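Local coordinates for phage-like element PBSX protein XepA (Bacillus subtilis, PDB 6IA5), which has no known function and does not seem to take part in host cell lysis, although it assembles into a pentamer of largely beta-sheet subunits, at residues V65-K71 / Y136-G142; W73-E79 / A102-T107; E213-K219 / E258-I264. All blocks are in the same frame, centred on the assembly; numbering follows the deposited sequence.

Contact 1 of 3, residues V65-K71 / Y136-G142; sequences VLISKVK and YQSVGAG
In the N-terminal jelly-roll beta sandwich, strand 69-71 runs antiparallel to strand 136-140, with their axes 4.7 Å apart at closest and 157° between their directions. The register pairs Lys69 with Gly140, Val70 with Val139 and Lys71 with Ser138. Val65 and Leu66 approach as a loop. Val65 (chi1 t) sets CG1 4.0 Å from Ala141 CB, and Leu66 O reaches Gly142 N through water 1, at 2.8 Å and 2.9 Å. Ile67, m at both chi angles, places CD1 3.7 Å from Val139 CG2. Ser68 N then donates to Gly140 O (2.9 Å), while its p rotamer leads OG to water 2, which bonds to Gly142 O. From Lys69 the backbone is fully extended. Lys69 O accepts Gly140 N at 3.1 Å, and its p,t,t,t side chain passes so close over Gly140 that a CB there would clash with CE. Its NZ forms a hydrogen bond to Glu143 O and a salt bridge to Asp145, both of a neighbouring subunit, so the pair also serves the pentamer interface; Lys69 makes a cation-pi contact with Trp111 of its own chain. Val70, in the non-hydrogen-bonded pair, turns to the Val139 face, where Phe121 and Tyr119 of the opposing sheet pack; its CG2 lies 4.1 Å from Val139 CG1. Lys71 closes the pairing with two 2.9 Å bonds, Lys71 N to Ser138 O and Ser138 N to Lys71 O.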
loop_
_atom_site.group_PDB
_atom_site.type_symbol
_atom_site.label_atom_id
_atom_site.label_comp_id
_atom_site.label_asym_id
_atom_site.label_seq_id
_atom_site.Cartn_x
_atom_site.Cartn_y
_atom_site.Cartn_z
ATOM N N VAL E 65 -2.541 32.272 14.138
ATOM C CA VAL E 65 -2.470 30.823 14.085
ATOM C C VAL E 65 -3.763 30.329 13.444
ATOM O O VAL E 65 -4.838 30.562 13.985
ATOM C CB VAL E 65 -2.257 30.211 15.480
ATOM C CG1 VAL E 65 -2.237 28.684 15.425
ATOM C CG2 VAL E 65 -0.989 30.757 16.106
ATOM N N LEU E 66 -3.648 29.671 12.285
ATOM C CA LEU E 66 -4.863 29.282 11.592
ATOM C C LEU E 66 -5.306 27.903 12.084
ATOM O O LEU E 66 -4.743 26.892 11.680
ATOM C CB LEU E 66 -4.705 29.384 10.073
ATOM C CG LEU E 66 -6.064 29.707 9.460
ATOM C CD1 LEU E 66 -6.127 30.963 8.644
ATOM C CD2 LEU E 66 -6.808 28.468 9.000
ATOM N N ILE E 67 -6.330 27.884 12.947
ATOM C CA ILE E 67 -6.794 26.650 13.569
ATOM C C ILE E 67 -7.400 25.738 12.507
ATOM O O ILE E 67 -8.319 26.145 11.800
ATOM C CB ILE E 67 -7.787 26.925 14.722
ATOM C CG1 ILE E 67 -7.214 27.877 15.784
ATOM C CG2 ILE E 67 -8.244 25.620 15.345
ATOM C CD1 ILE E 67 -5.837 27.475 16.298
ATOM N N SER E 68 -6.901 24.488 12.429
ATOM C CA SER E 68 -7.386 23.520 11.449
ATOM C C SER E 68 -8.245 22.428 12.097
ATOM O O SER E 68 -9.037 21.789 11.407
ATOM C CB SER E 68 -6.211 22.915 10.707
ATOM O OG SER E 68 -5.411 22.206 11.650
ATOM N N LYS E 69 -8.062 22.179 13.402
ATOM C CA LYS E 69 -8.688 21.009 14.021
ATOM C C LYS E 69 -8.813 21.225 15.524
ATOM O O LYS E 69 -8.121 22.067 16.112
ATOM C CB LYS E 69 -7.854 19.732 13.772
ATOM C CG LYS E 69 -6.428 19.769 14.302
ATOM C CD LYS E 69 -5.634 18.487 13.971
ATOM C CE LYS E 69 -4.258 18.498 14.598
ATOM N NZ LYS E 69 -3.432 17.336 14.166
ATOM N N VAL E 70 -9.696 20.442 16.150
ATOM C CA VAL E 70 -9.990 20.625 17.558
ATOM C C VAL E 70 -10.285 19.265 18.171
ATOM O O VAL E 70 -10.780 18.365 17.492
ATOM C CB VAL E 70 -11.152 21.631 17.774
ATOM C CG1 VAL E 70 -12.484 21.137 17.229
ATOM C CG2 VAL E 70 -11.298 22.028 19.246
ATOM N N LYS E 71 -9.950 19.126 19.454
ATOM C CA LYS E 71 -10.213 17.890 20.166
ATOM C C LYS E 71 -10.588 18.251 21.595
ATOM O O LYS E 71 -10.047 19.212 22.146
ATOM C CB LYS E 71 -8.985 16.976 20.141
ATOM C CG LYS E 71 -9.198 15.607 20.771
ATOM C CD LYS E 71 -8.023 14.674 20.545
ATOM C CE LYS E 71 -8.319 13.290 21.093
ATOM N NZ LYS E 71 -7.173 12.403 20.908
ATOM N N TYR E 136 -11.622 20.180 28.676
ATOM C CA TYR E 136 -10.363 20.615 28.068
ATOM C C TYR E 136 -10.486 20.641 26.550
ATOM O O TYR E 136 -11.156 19.785 25.959
ATOM C CB TYR E 136 -9.209 19.669 28.447
ATOM C CG TYR E 136 -8.644 19.929 29.824
ATOM C CD1 TYR E 136 -9.275 19.449 30.969
ATOM C CD2 TYR E 136 -7.513 20.710 29.990
ATOM C CE1 TYR E 136 -8.763 19.695 32.238
ATOM C CE2 TYR E 136 -6.978 20.968 31.249
ATOM C CZ TYR E 136 -7.622 20.477 32.370
ATOM O OH TYR E 136 -7.087 20.734 33.594
ATOM N N GLN E 137 -9.774 21.594 25.938
ATOM C CA GLN E 137 -9.813 21.780 24.497
ATOM C C GLN E 137 -8.392 21.931 23.950
ATOM O O GLN E 137 -7.639 22.775 24.435
ATOM C CB GLN E 137 -10.630 23.025 24.172
ATOM C CG GLN E 137 -10.793 23.275 22.672
ATOM C CD GLN E 137 -11.720 24.443 22.437
ATOM O OE1 GLN E 137 -11.322 25.613 22.577
ATOM N NE2 GLN E 137 -12.975 24.140 22.109
ATOM N N SER E 138 -8.054 21.104 22.942
ATOM C CA SER E 138 -6.810 21.238 22.191
ATOM C C SER E 138 -7.150 21.642 20.756
ATOM O O SER E 138 -8.178 21.224 20.223
ATOM C CB SER E 138 -5.998 19.960 22.192
ATOM O OG SER E 138 -5.551 19.632 23.504
ATOM N N VAL E 139 -6.275 22.456 20.161
ATOM C CA VAL E 139 -6.385 22.863 18.766
ATOM C C VAL E 139 -5.055 22.573 18.078
ATOM O O VAL E 139 -4.017 22.501 18.736
ATOM C CB VAL E 139 -6.764 24.349 18.631
ATOM C CG1 VAL E 139 -8.187 24.620 19.139
ATOM C CG2 VAL E 139 -5.745 25.264 19.306
ATOM N N GLY E 140 -5.098 22.399 16.752
ATOM C CA GLY E 140 -3.886 22.252 15.959
ATOM C C GLY E 140 -3.958 23.139 14.728
ATOM O O GLY E 140 -4.952 23.843 14.523
ATOM N N ALA E 141 -2.895 23.095 13.922
ATOM C CA ALA E 141 -2.753 23.958 12.767
ATOM C C ALA E 141 -1.638 23.403 11.883
ATOM O O ALA E 141 -0.721 22.749 12.394
ATOM C CB ALA E 141 -2.378 25.333 13.260
ATOM N N GLY E 142 -1.696 23.717 10.576
ATOM C CA GLY E 142 -0.549 23.522 9.698
ATOM C C GLY E 142 -0.365 22.071 9.241
ATOM O O GLY E 142 -1.151 21.165 9.591
HETATM O O HOH W 1 -3.717 25.427 9.505
HETATM O O HOH W 2 -3.661 20.746 10.561
#

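Contact 2 of 3, residues W73-E79 / A102-T107; sequences WAYADRE and AAGVLT
Residues 73-76 are an extended strand that gives way to a loop at Asp77 (phi/psi -82/-7), while 102-107 is irregular until Thr107 and contains a type II turn from Ala102 to Val105. The central residues of that turn are Ala103 (-60/128) and Gly104 (65/24), whose positive phi suits the second central position. The two segments run antiparallel. Ala74 and Thr107 form a hydrogen-bonded pair, Ala74 N donating to Thr107 O at 2.8 Å and Thr107 N to Ala74 O at 3.0 Å. Beyond it the regular pairing stops but the backbones stay close, CA to CA 4.7 Å at Asp77-Gly104 and 4.1 Å at Arg78-Ala103, and Gly104 N donates to Ala76 O at 2.7 Å. Water 3 sits between them, accepting Ala76 N at 2.7 Å and lying 2.9 Å from Val105 O. This is one end of the jelly-roll sandwich: after 69-76 the chain crosses to strand 80-87 of the other sheet, and after 94-101 it crosses back through 102-107 to strand 107-113, outermost in this chain's sheet. Leu106 (t,p) fits between two aromatic residues, its CD1 4.0 Å from Trp73 CB and its CB 4.1 Å from Tyr75 CD2. Leu106 N lies at the edge of the Tyr75 ring and is hydrogen-bonded to Asp88 of a neighbouring subunit, whose Arg117 makes a cation-pi contact with the same ring. Thr107 (chi1 m) turns OG1 back to Val105 O, 2.9 Å away. At the outer end Ala103 CB packs 3.4 Å from Asp77 O and 3.8 Å from Arg78 CA.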
loop_
_atom_site.group_PDB
_atom_site.type_symbol
_atom_site.label_atom_id
_atom_site.label_comp_id
_atom_site.label_asym_id
_atom_site.label_seq_id
_atom_site.Cartn_x
_atom_site.Cartn_y
_atom_site.Cartn_z
ATOM N N TRP E 73 -11.734 16.852 25.788
ATOM C CA TRP E 73 -11.806 15.863 26.853
ATOM C C TRP E 73 -12.754 16.388 27.925
ATOM O O TRP E 73 -12.642 17.540 28.326
ATOM C CB TRP E 73 -10.442 15.641 27.486
ATOM C CG TRP E 73 -9.425 15.012 26.581
ATOM C CD1 TRP E 73 -9.051 13.700 26.544
ATOM C CD2 TRP E 73 -8.655 15.688 25.575
ATOM N NE1 TRP E 73 -8.077 13.517 25.595
ATOM C CE2 TRP E 73 -7.817 14.717 24.983
ATOM C CE3 TRP E 73 -8.576 17.016 25.141
ATOM C CZ2 TRP E 73 -6.918 15.030 23.963
ATOM C CZ3 TRP E 73 -7.681 17.326 24.140
ATOM C CH2 TRP E 73 -6.862 16.344 23.562
ATOM N N ALA E 74 -13.646 15.513 28.398
ATOM C CA ALA E 74 -14.603 15.859 29.434
ATOM C C ALA E 74 -14.524 14.824 30.556
ATOM O O ALA E 74 -14.416 13.622 30.307
ATOM C CB ALA E 74 -15.991 15.903 28.860
ATOM N N TYR E 75 -14.555 15.327 31.794
ATOM C CA TYR E 75 -14.667 14.467 32.954
ATOM C C TYR E 75 -15.696 15.087 33.896
ATOM O O TYR E 75 -15.580 16.258 34.245
ATOM C CB TYR E 75 -13.311 14.357 33.649
ATOM C CG TYR E 75 -13.329 13.407 34.815
ATOM C CD1 TYR E 75 -13.724 13.817 36.083
ATOM C CD2 TYR E 75 -12.989 12.079 34.634
ATOM C CE1 TYR E 75 -13.749 12.922 37.145
ATOM C CE2 TYR E 75 -12.993 11.167 35.681
ATOM C CZ TYR E 75 -13.379 11.595 36.940
ATOM O OH TYR E 75 -13.371 10.672 37.954
ATOM N N ALA E 76 -16.698 14.299 34.293
ATOM C CA ALA E 76 -17.723 14.732 35.235
ATOM C C ALA E 76 -18.174 13.547 36.085
ATOM O O ALA E 76 -18.090 12.391 35.657
ATOM C CB ALA E 76 -18.907 15.336 34.488
ATOM N N ASP E 77 -18.695 13.851 37.282
ATOM C CA ASP E 77 -19.109 12.801 38.198
ATOM C C ASP E 77 -20.507 12.293 37.833
ATOM O O ASP E 77 -20.955 11.303 38.394
ATOM C CB ASP E 77 -18.949 13.219 39.659
ATOM C CG ASP E 77 -19.989 14.231 40.091
ATOM O OD1 ASP E 77 -20.239 15.193 39.332
ATOM O OD2 ASP E 77 -20.543 14.037 41.182
ATOM N N ARG E 78 -21.183 12.952 36.877
ATOM C CA ARG E 78 -22.473 12.488 36.381
ATOM C C ARG E 78 -22.456 12.532 34.857
ATOM O O ARG E 78 -21.693 13.297 34.275
ATOM C CB ARG E 78 -23.608 13.410 36.851
ATOM C CG ARG E 78 -23.729 13.556 38.359
ATOM C CD ARG E 78 -24.218 12.266 38.982
ATOM N NE ARG E 78 -24.262 12.457 40.426
ATOM C CZ ARG E 78 -24.678 11.562 41.307
ATOM N NH1 ARG E 78 -24.521 11.804 42.594
ATOM N NH2 ARG E 78 -25.238 10.433 40.911
ATOM N N GLU E 79 -23.373 11.789 34.229
ATOM C CA GLU E 79 -23.365 11.682 32.782
ATOM C C GLU E 79 -23.852 12.978 32.118
ATOM O O GLU E 79 -24.640 13.753 32.677
ATOM C CB GLU E 79 -24.144 10.450 32.326
ATOM C CG GLU E 79 -25.635 10.706 32.296
ATOM C CD GLU E 79 -26.521 9.576 31.843
ATOM O OE1 GLU E 79 -27.702 9.838 31.596
ATOM O OE2 GLU E 79 -26.041 8.446 31.748
ATOM N N ALA E 102 -19.924 9.290 30.149
ATOM C CA ALA E 102 -20.382 8.499 31.282
ATOM C C ALA E 102 -19.866 9.107 32.583
ATOM O O ALA E 102 -18.862 9.821 32.578
ATOM C CB ALA E 102 -19.971 7.063 31.132
ATOM N N ALA E 103 -20.588 8.860 33.691
ATOM C CA ALA E 103 -20.218 9.349 35.013
ATOM C C ALA E 103 -18.838 8.801 35.395
ATOM O O ALA E 103 -18.617 7.603 35.307
ATOM C CB ALA E 103 -21.264 8.895 36.013
ATOM N N GLY E 104 -17.922 9.691 35.805
ATOM C CA GLY E 104 -16.620 9.302 36.330
ATOM C C GLY E 104 -15.692 8.607 35.319
ATOM O O GLY E 104 -14.791 7.866 35.715
ATOM N N VAL E 105 -15.897 8.853 34.015
ATOM C CA VAL E 105 -15.090 8.250 32.962
ATOM C C VAL E 105 -14.549 9.367 32.072
ATOM O O VAL E 105 -15.329 10.064 31.410
ATOM C CB VAL E 105 -15.942 7.251 32.144
ATOM C CG1 VAL E 105 -15.177 6.729 30.924
ATOM C CG2 VAL E 105 -16.454 6.087 33.009
ATOM N N LEU E 106 -13.220 9.558 32.047
ATOM C CA LEU E 106 -12.663 10.534 31.120
ATOM C C LEU E 106 -13.079 10.142 29.701
ATOM O O LEU E 106 -12.922 8.994 29.294
ATOM C CB LEU E 106 -11.136 10.641 31.232
ATOM C CG LEU E 106 -10.494 11.594 30.215
ATOM C CD1 LEU E 106 -10.884 13.042 30.503
ATOM C CD2 LEU E 106 -8.979 11.442 30.227
ATOM N N THR E 107 -13.615 11.114 28.970
ATOM C CA THR E 107 -14.129 10.885 27.630
ATOM C C THR E 107 -13.518 11.900 26.666
ATOM O O THR E 107 -13.590 13.108 26.911
ATOM C CB THR E 107 -15.663 11.019 27.643
ATOM O OG1 THR E 107 -16.152 10.145 28.665
ATOM C CG2 THR E 107 -16.293 10.661 26.312
HETATM O O HOH W 3 -16.842 11.917 33.040
#

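Contact 3 of 3, residues E213-K219 / E258-I264; sequences EVKFWGK and EIIMEII
This antiparallel strand pair belongs to the beta-rich C-terminal domain of XepA. Strands 213-219 and 258-264 are extended except at Ile264 (phi/psi -77/-41), whose N still donates to Glu213 O at 2.8 Å; their axes lie 4.6 Å apart at closest, with 148° between their directions, in a register from Glu213-Ile264 to Lys219-Glu258. Hydrogen-bonded pairs are Lys215-Glu262, Trp217-Ile260 and Lys219-Glu258; Trp217 N to Ile260 O and Ile260 N to Trp217 O are both 2.8 Å. On the Trp217 face, that residue (chi1 m, chi2 109°) sends NE1 diagonally to Glu262 OE1 at 2.7 Å, and Lys219 CE touches Ile260 CD1 at 3.6 Å. Lys219 NZ reaches Glu258 OE1 through water 4. The other face is apolar: Met261 (m,m) lays SD 4.5 Å from the Phe216 ring centroid, a Met-aromatic contact, and Val214 CG1 lies 4.1 Å from Met261 CB. Phe216 also meets Trp249 and Phe251, the latter edge-to-face. Backbone bonds from Phe216 and Gly218 join the pair to strand 225-232, and strand 193-194 pairs with 258-267.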
loop_
_atom_site.group_PDB
_atom_site.type_symbol
_atom_site.label_atom_id
_atom_site.label_comp_id
_atom_site.label_asym_id
_atom_site.label_seq_id
_atom_site.Cartn_x
_atom_site.Cartn_y
_atom_site.Cartn_z
ATOM N N GLU E 213 -27.961 -14.288 -44.484
ATOM C CA GLU E 213 -26.858 -15.173 -44.165
ATOM C C GLU E 213 -25.757 -14.371 -43.471
ATOM O O GLU E 213 -25.296 -13.352 -43.993
ATOM C CB GLU E 213 -26.341 -15.872 -45.420
ATOM C CG GLU E 213 -25.181 -16.815 -45.098
ATOM C CD GLU E 213 -24.852 -17.817 -46.193
ATOM O OE1 GLU E 213 -24.862 -17.383 -47.359
ATOM O OE2 GLU E 213 -24.610 -19.030 -45.887
ATOM N N VAL E 214 -25.348 -14.863 -42.292
ATOM C CA VAL E 214 -24.245 -14.274 -41.547
ATOM C C VAL E 214 -23.083 -15.259 -41.551
ATOM O O VAL E 214 -23.270 -16.429 -41.239
ATOM C CB VAL E 214 -24.657 -13.913 -40.114
ATOM C CG1 VAL E 214 -23.505 -13.271 -39.338
ATOM C CG2 VAL E 214 -25.895 -13.029 -40.103
ATOM N N LYS E 215 -21.888 -14.759 -41.889
ATOM C CA LYS E 215 -20.682 -15.563 -41.903
ATOM C C LYS E 215 -19.772 -15.070 -40.788
ATOM O O LYS E 215 -19.620 -13.862 -40.616
ATOM C CB LYS E 215 -20.001 -15.452 -43.267
ATOM C CG LYS E 215 -18.871 -16.438 -43.530
ATOM C CD LYS E 215 -18.492 -16.516 -45.000
ATOM C CE LYS E 215 -17.743 -17.775 -45.412
ATOM N NZ LYS E 215 -16.876 -18.319 -44.339
ATOM N N PHE E 216 -19.182 -16.017 -40.041
ATOM C CA PHE E 216 -18.403 -15.707 -38.849
ATOM C C PHE E 216 -16.918 -15.644 -39.206
ATOM O O PHE E 216 -16.368 -16.599 -39.757
ATOM C CB PHE E 216 -18.627 -16.781 -37.779
ATOM C CG PHE E 216 -20.067 -17.155 -37.508
ATOM C CD1 PHE E 216 -21.089 -16.213 -37.593
ATOM C CD2 PHE E 216 -20.402 -18.453 -37.127
ATOM C CE1 PHE E 216 -22.408 -16.560 -37.303
ATOM C CE2 PHE E 216 -21.718 -18.798 -36.842
ATOM C CZ PHE E 216 -22.714 -17.847 -36.930
ATOM N N TRP E 217 -16.273 -14.518 -38.877
ATOM C CA TRP E 217 -14.885 -14.307 -39.260
ATOM C C TRP E 217 -14.082 -13.834 -38.058
ATOM O O TRP E 217 -14.585 -13.079 -37.236
ATOM C CB TRP E 217 -14.766 -13.216 -40.329
ATOM C CG TRP E 217 -15.413 -13.435 -41.660
ATOM C CD1 TRP E 217 -16.521 -12.792 -42.134
ATOM C CD2 TRP E 217 -14.933 -14.251 -42.744
ATOM N NE1 TRP E 217 -16.773 -13.167 -43.428
ATOM C CE2 TRP E 217 -15.813 -14.052 -43.836
ATOM C CE3 TRP E 217 -13.850 -15.124 -42.910
ATOM C CZ2 TRP E 217 -15.651 -14.704 -45.061
ATOM C CZ3 TRP E 217 -13.686 -15.770 -44.120
ATOM C CH2 TRP E 217 -14.580 -15.566 -45.179
ATOM N N GLY E 218 -12.811 -14.244 -38.016
ATOM C CA GLY E 218 -11.820 -13.616 -37.162
ATOM C C GLY E 218 -10.686 -13.043 -38.013
ATOM O O GLY E 218 -10.494 -13.459 -39.155
ATOM N N LYS E 219 -9.965 -12.063 -37.465
ATOM C CA LYS E 219 -8.702 -11.659 -38.067
ATOM C C LYS E 219 -7.590 -11.879 -37.056
ATOM O O LYS E 219 -7.763 -11.586 -35.875
ATOM C CB LYS E 219 -8.719 -10.189 -38.495
ATOM C CG LYS E 219 -9.607 -9.895 -39.688
ATOM C CD LYS E 219 -9.606 -8.426 -40.039
ATOM C CE LYS E 219 -10.259 -8.130 -41.368
ATOM N NZ LYS E 219 -10.213 -6.665 -41.595
ATOM N N GLU E 258 -9.472 -9.413 -34.154
ATOM C CA GLU E 258 -10.788 -8.847 -34.403
ATOM C C GLU E 258 -11.771 -9.947 -34.779
ATOM O O GLU E 258 -11.370 -10.983 -35.319
ATOM C CB GLU E 258 -10.754 -7.874 -35.583
ATOM C CG GLU E 258 -9.818 -6.708 -35.360
ATOM C CD GLU E 258 -9.797 -5.729 -36.514
ATOM O OE1 GLU E 258 -9.206 -6.053 -37.562
ATOM O OE2 GLU E 258 -10.399 -4.663 -36.366
ATOM N N ILE E 259 -13.057 -9.665 -34.549
ATOM C CA ILE E 259 -14.130 -10.573 -34.938
ATOM C C ILE E 259 -15.101 -9.802 -35.825
ATOM O O ILE E 259 -15.493 -8.679 -35.506
ATOM C CB ILE E 259 -14.836 -11.172 -33.695
ATOM C CG1 ILE E 259 -13.873 -11.942 -32.778
ATOM C CG2 ILE E 259 -16.043 -12.012 -34.112
ATOM C CD1 ILE E 259 -13.167 -13.107 -33.435
ATOM N N ILE E 260 -15.471 -10.414 -36.945
ATOM C CA ILE E 260 -16.389 -9.786 -37.878
ATOM C C ILE E 260 -17.543 -10.761 -38.116
ATOM O O ILE E 260 -17.326 -11.957 -38.336
ATOM C CB ILE E 260 -15.648 -9.441 -39.182
ATOM C CG1 ILE E 260 -14.617 -8.327 -38.952
ATOM C CG2 ILE E 260 -16.633 -9.068 -40.271
ATOM C CD1 ILE E 260 -13.628 -8.144 -40.089
ATOM N N MET E 261 -18.767 -10.226 -38.066
ATOM C CA MET E 261 -19.964 -10.987 -38.375
ATOM C C MET E 261 -20.562 -10.398 -39.643
ATOM O O MET E 261 -21.311 -9.426 -39.577
ATOM C CB MET E 261 -20.963 -10.844 -37.222
ATOM C CG MET E 261 -20.421 -11.416 -35.908
ATOM S SD MET E 261 -20.568 -13.214 -35.979
ATOM C CE MET E 261 -18.963 -13.720 -35.350
ATOM N N GLU E 262 -20.223 -10.987 -40.793
ATOM C CA GLU E 262 -20.534 -10.380 -42.072
ATOM C C GLU E 262 -21.923 -10.820 -42.531
ATOM O O GLU E 262 -22.232 -12.019 -42.580
ATOM C CB GLU E 262 -19.469 -10.768 -43.104
ATOM C CG GLU E 262 -19.843 -10.431 -44.535
ATOM C CD GLU E 262 -18.751 -10.696 -45.566
ATOM O OE1 GLU E 262 -17.771 -11.389 -45.246
ATOM O OE2 GLU E 262 -18.851 -10.185 -46.684
ATOM N N ILE E 263 -22.759 -9.841 -42.904
ATOM C CA ILE E 263 -23.984 -10.183 -43.599
ATOM C C ILE E 263 -23.642 -10.397 -45.071
ATOM O O ILE E 263 -23.283 -9.448 -45.762
ATOM C CB ILE E 263 -25.083 -9.129 -43.371
ATOM C CG1 ILE E 263 -25.455 -9.037 -41.889
ATOM C CG2 ILE E 263 -26.300 -9.454 -44.222
ATOM C CD1 ILE E 263 -26.324 -7.864 -41.530
ATOM N N ILE E 264 -23.731 -11.661 -45.501
ATOM C CA ILE E 264 -23.393 -12.116 -46.841
ATOM C C ILE E 264 -24.533 -11.718 -47.774
ATOM O O ILE E 264 -24.308 -11.291 -48.906
ATOM C CB ILE E 264 -23.158 -13.645 -46.862
ATOM C CG1 ILE E 264 -21.879 -14.028 -46.117
ATOM C CG2 ILE E 264 -23.139 -14.195 -48.289
ATOM C CD1 ILE E 264 -20.623 -13.390 -46.697
HETATM O O HOH W 4 -11.410 -4.808 -39.615
#

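Following the chain, 65-71 comes first, and 73-79 follows on the same strand, 69-76. Contact 2 closes first, when 102-107 returns after strands 80-87 and 94-101; contact 1 closes later, with 136-142, so contact 2 lies within its span. The two abut in one four-stranded sheet, where 69-76 has 107-113 on one flank and 133-140 on the other, and Tyr136 N is probably hydrogen-bonded to Trp73 O (2.9 Å). Contact 3 opens only after both have closed. It joins strands 211-219 and 258-267 of the C-terminal sheet, closing a loop that holds 225-232 and 247-252, on the opposite side of the chain's centre, about 68 Å from contact 1 and 77 Å from contact 2, centre to centre.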